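PDB 3GBV: putative LacI-family transcriptional regulator from Bacteroides fragilis, which is a putative LacI-family transcriptional regulator whose periplasmic-binding-protein-like domain probably binds a small effector. Local coordinates for residues A[21-26]-A[255-260]. Numbering follows the deposited sequence.
Sequences GEYWTD and ELQGFN
D26 and E255 meet where the first turn of helix 23-37 comes up against the start of helix 254-270. CA of D26 and CA of E255 are 5.1 Å apart. The backbones touch through a CA-H...O contact, with CA of E255 3.5 Å from O of D26. The E255 chain bends at chi2 (80°), which folds its carboxylate back beside D26. OE2 of E255 then lies 3.6 Å from OD1 of D26 and 3.8 Å from its CB. The two acid side chains extend alongside each other in one direction, with their carboxylate planes turned 47° apart. Two like charges this close would probably raise the pKa of one of the acids.

Y23 makes the second, looser touch. Its CG is anti to the backbone N (chi1 -178°), and OH of Y23 lies 4.1 Å from CD of Q257, a loose packing contact. The Y23 side chain lies roughly perpendicular to that of Q257. This end of the contact is buried.

The chain has the two-lobed periplasmic-binding-protein fold common to LacI-family regulators. After strand 246-251 of the second lobe the chain crosses back to the first. There helix 254-270 packs beside helix 23-37, with F259 on E33, A34 and T37. A bound 1,2-ethanediol about 4 Å from the Y23 side chain probably comes from the crystallisation liquor, though such molecules often mark pockets.

P254 touches both Y23 and D26, and Y23 also packs on D232 and Q252. The W24 ring lies with one face against CD2 of Y23, 3.6 Å from the plane. In the loop leading into the helix, N of G21 donates a hydrogen bond to OG1 of T25 at 2.9 Å.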
ATOM      1  N   GLY A  21      -4.134  19.866  -8.438  1.00 36.89           N
ATOM      2  CA  GLY A  21      -4.035  19.390  -7.067  1.00 33.89           C
ATOM      3  C   GLY A  21      -5.196  18.475  -6.699  1.00 33.37           C
ATOM      4  O   GLY A  21      -5.169  17.801  -5.666  1.00 31.35           O
ATOM      5  N   GLU A  22      -6.233  18.453  -7.531  1.00 31.96           N
ATOM      6  CA  GLU A  22      -7.369  17.582  -7.254  1.00 32.61           C
ATOM      7  C   GLU A  22      -6.999  16.179  -7.725  1.00 30.55           C
ATOM      8  O   GLU A  22      -5.910  15.972  -8.260  1.00 29.12           O
ATOM      9  CB  GLU A  22      -8.644  18.092  -7.942  1.00 33.53           C
ATOM     10  CG  GLU A  22      -9.227  19.327  -7.254  1.00 39.39           C
ATOM     11  CD  GLU A  22     -10.581  19.757  -7.806  1.00 42.63           C
ATOM     12  OE1 GLU A  22     -10.672  20.061  -9.017  1.00 44.53           O
ATOM     13  OE2 GLU A  22     -11.555  19.801  -7.025  1.00 45.02           O
ATOM     14  N   TYR A  23      -7.895  15.222  -7.525  1.00 27.91           N
ATOM     15  CA  TYR A  23      -7.616  13.846  -7.890  1.00 27.88           C
ATOM     16  C   TYR A  23      -7.012  13.586  -9.268  1.00 26.60           C
ATOM     17  O   TYR A  23      -6.028  12.870  -9.389  1.00 24.71           O
ATOM     18  CB  TYR A  23      -8.872  12.988  -7.758  1.00 24.99           C
ATOM     19  CG  TYR A  23      -8.597  11.541  -8.086  1.00 24.42           C
ATOM     20  CD1 TYR A  23      -7.930  10.716  -7.178  1.00 24.84           C
ATOM     21  CD2 TYR A  23      -8.940  11.013  -9.332  1.00 23.35           C
ATOM     22  CE1 TYR A  23      -7.604   9.400  -7.507  1.00 25.05           C
ATOM     23  CE2 TYR A  23      -8.620   9.702  -9.670  1.00 25.50           C
ATOM     24  CZ  TYR A  23      -7.953   8.902  -8.758  1.00 26.25           C
ATOM     25  OH  TYR A  23      -7.624   7.618  -9.111  1.00 22.79           O
ATOM     26  N   TRP A  24      -7.599  14.174 -10.298  1.00 27.92           N
ATOM     27  CA  TRP A  24      -7.153  13.936 -11.663  1.00 28.77           C
ATOM     28  C   TRP A  24      -5.757  14.406 -12.046  1.00 29.72           C
ATOM     29  O   TRP A  24      -5.184  13.925 -13.033  1.00 27.38           O
ATOM     30  CB  TRP A  24      -8.198  14.496 -12.629  1.00 28.42           C
ATOM     31  CG  TRP A  24      -9.567  14.003 -12.280  1.00 28.75           C
ATOM     32  CD1 TRP A  24     -10.555  14.697 -11.631  1.00 28.78           C
ATOM     33  CD2 TRP A  24     -10.060  12.678 -12.457  1.00 27.31           C
ATOM     34  NE1 TRP A  24     -11.635  13.875 -11.389  1.00 28.38           N
ATOM     35  CE2 TRP A  24     -11.355  12.621 -11.889  1.00 28.94           C
ATOM     36  CE3 TRP A  24      -9.536  11.513 -13.038  1.00 28.75           C
ATOM     37  CZ2 TRP A  24     -12.132  11.463 -11.884  1.00 25.87           C
ATOM     38  CZ3 TRP A  24     -10.303  10.355 -13.034  1.00 27.52           C
ATOM     39  CH2 TRP A  24     -11.590  10.341 -12.461  1.00 27.42           C
ATOM     40  N   THR A  25      -5.199  15.332 -11.277  1.00 28.96           N
ATOM     41  CA  THR A  25      -3.857  15.813 -11.583  1.00 30.66           C
ATOM     42  C   THR A  25      -2.843  14.651 -11.598  1.00 30.10           C
ATOM     43  O   THR A  25      -1.923  14.622 -12.411  1.00 28.81           O
ATOM     44  CB  THR A  25      -3.430  16.878 -10.564  1.00 29.83           C
ATOM     45  OG1 THR A  25      -4.303  18.009 -10.684  1.00 31.51           O
ATOM     46  CG2 THR A  25      -2.004  17.326 -10.815  1.00 30.28           C
ATOM     47  N   ASP A  26      -3.029  13.685 -10.707  1.00 30.44           N
ATOM     48  CA  ASP A  26      -2.128  12.544 -10.647  1.00 29.87           C
ATOM     49  C   ASP A  26      -2.330  11.590 -11.831  1.00 29.44           C
ATOM     50  O   ASP A  26      -1.363  11.075 -12.399  1.00 26.78           O
ATOM     51  CB  ASP A  26      -2.307  11.807  -9.327  1.00 31.11           C
ATOM     52  CG  ASP A  26      -1.685  12.554  -8.163  1.00 35.17           C
ATOM     53  OD1 ASP A  26      -0.514  12.971  -8.294  1.00 34.68           O
ATOM     54  OD2 ASP A  26      -2.358  12.717  -7.117  1.00 37.00           O
ATOM     55  N   GLU A 255      -1.761   7.634 -10.443  1.00 27.66           N
ATOM     56  CA  GLU A 255      -0.655   7.764 -11.399  1.00 30.21           C
ATOM     57  C   GLU A 255      -0.592   6.527 -12.300  1.00 28.27           C
ATOM     58  O   GLU A 255      -0.557   6.641 -13.524  1.00 26.73           O
ATOM     59  CB  GLU A 255       0.700   7.921 -10.679  1.00 32.58           C
ATOM     60  CG  GLU A 255       0.781   9.038  -9.634  1.00 38.60           C
ATOM     61  CD  GLU A 255       0.161   8.661  -8.276  1.00 43.02           C
ATOM     62  OE1 GLU A 255      -0.268   7.495  -8.099  1.00 42.45           O
ATOM     63  OE2 GLU A 255       0.110   9.540  -7.381  1.00 43.95           O
ATOM     64  N   LEU A 256      -0.578   5.347 -11.679  1.00 28.20           N
ATOM     65  CA  LEU A 256      -0.514   4.079 -12.402  1.00 29.87           C
ATOM     66  C   LEU A 256      -1.749   3.824 -13.269  1.00 30.43           C
ATOM     67  O   LEU A 256      -1.647   3.203 -14.332  1.00 30.65           O
ATOM     68  CB  LEU A 256      -0.332   2.917 -11.421  1.00 30.08           C
ATOM     69  CG  LEU A 256      -0.076   1.518 -11.999  1.00 32.15           C
ATOM     70  CD1 LEU A 256       1.160   1.541 -12.894  1.00 28.41           C
ATOM     71  CD2 LEU A 256       0.116   0.529 -10.850  1.00 30.58           C
ATOM     72  N   GLN A 257      -2.914   4.293 -12.831  1.00 28.42           N
ATOM     73  CA  GLN A 257      -4.117   4.090 -13.628  1.00 27.47           C
ATOM     74  C   GLN A 257      -4.006   4.842 -14.950  1.00 27.24           C
ATOM     75  O   GLN A 257      -4.424   4.344 -15.994  1.00 25.73           O
ATOM     76  CB  GLN A 257      -5.360   4.554 -12.871  1.00 25.91           C
ATOM     77  CG  GLN A 257      -5.776   3.617 -11.753  1.00 27.47           C
ATOM     78  CD  GLN A 257      -7.050   4.051 -11.060  1.00 24.83           C
ATOM     79  OE1 GLN A 257      -8.013   4.446 -11.704  1.00 24.99           O
ATOM     80  NE2 GLN A 257      -7.064   3.962  -9.741  1.00 23.40           N
ATOM     81  N   GLY A 258      -3.447   6.045 -14.904  1.00 26.65           N
ATOM     82  CA  GLY A 258      -3.306   6.825 -16.122  1.00 28.49           C
ATOM     83  C   GLY A 258      -2.231   6.218 -17.007  1.00 28.42           C
ATOM     84  O   GLY A 258      -2.405   6.060 -18.220  1.00 26.01           O
ATOM     85  N   PHE A 259      -1.112   5.871 -16.386  1.00 27.78           N
ATOM     86  CA  PHE A 259      -0.009   5.274 -17.108  1.00 30.18           C
ATOM     87  C   PHE A 259      -0.498   4.010 -17.818  1.00 30.22           C
ATOM     88  O   PHE A 259      -0.326   3.862 -19.027  1.00 28.49           O
ATOM     89  CB  PHE A 259       1.120   4.925 -16.138  1.00 31.68           C
ATOM     90  CG  PHE A 259       2.365   4.450 -16.816  1.00 34.26           C
ATOM     91  CD1 PHE A 259       3.295   5.362 -17.305  1.00 33.40           C
ATOM     92  CD2 PHE A 259       2.587   3.090 -17.009  1.00 32.94           C
ATOM     93  CE1 PHE A 259       4.433   4.933 -17.979  1.00 35.20           C
ATOM     94  CE2 PHE A 259       3.724   2.649 -17.683  1.00 35.43           C
ATOM     95  CZ  PHE A 259       4.650   3.577 -18.171  1.00 35.35           C
ATOM     96  N   ASN A 260      -1.120   3.106 -17.065  1.00 30.71           N
ATOM     97  CA  ASN A 260      -1.631   1.856 -17.628  1.00 32.73           C
ATOM     98  C   ASN A 260      -2.663   2.034 -18.740  1.00 32.79           C
ATOM     99  O   ASN A 260      -2.707   1.238 -19.677  1.00 32.34           O
ATOM    100  CB  ASN A 260      -2.223   0.989 -16.522  1.00 34.16           C
ATOM    101  CG  ASN A 260      -1.169   0.206 -15.783  1.00 36.34           C
ATOM    102  OD1 ASN A 260      -0.022   0.637 -15.682  1.00 38.88           O
ATOM    103  ND2 ASN A 260      -1.551  -0.947 -15.252  1.00 36.00           N
TER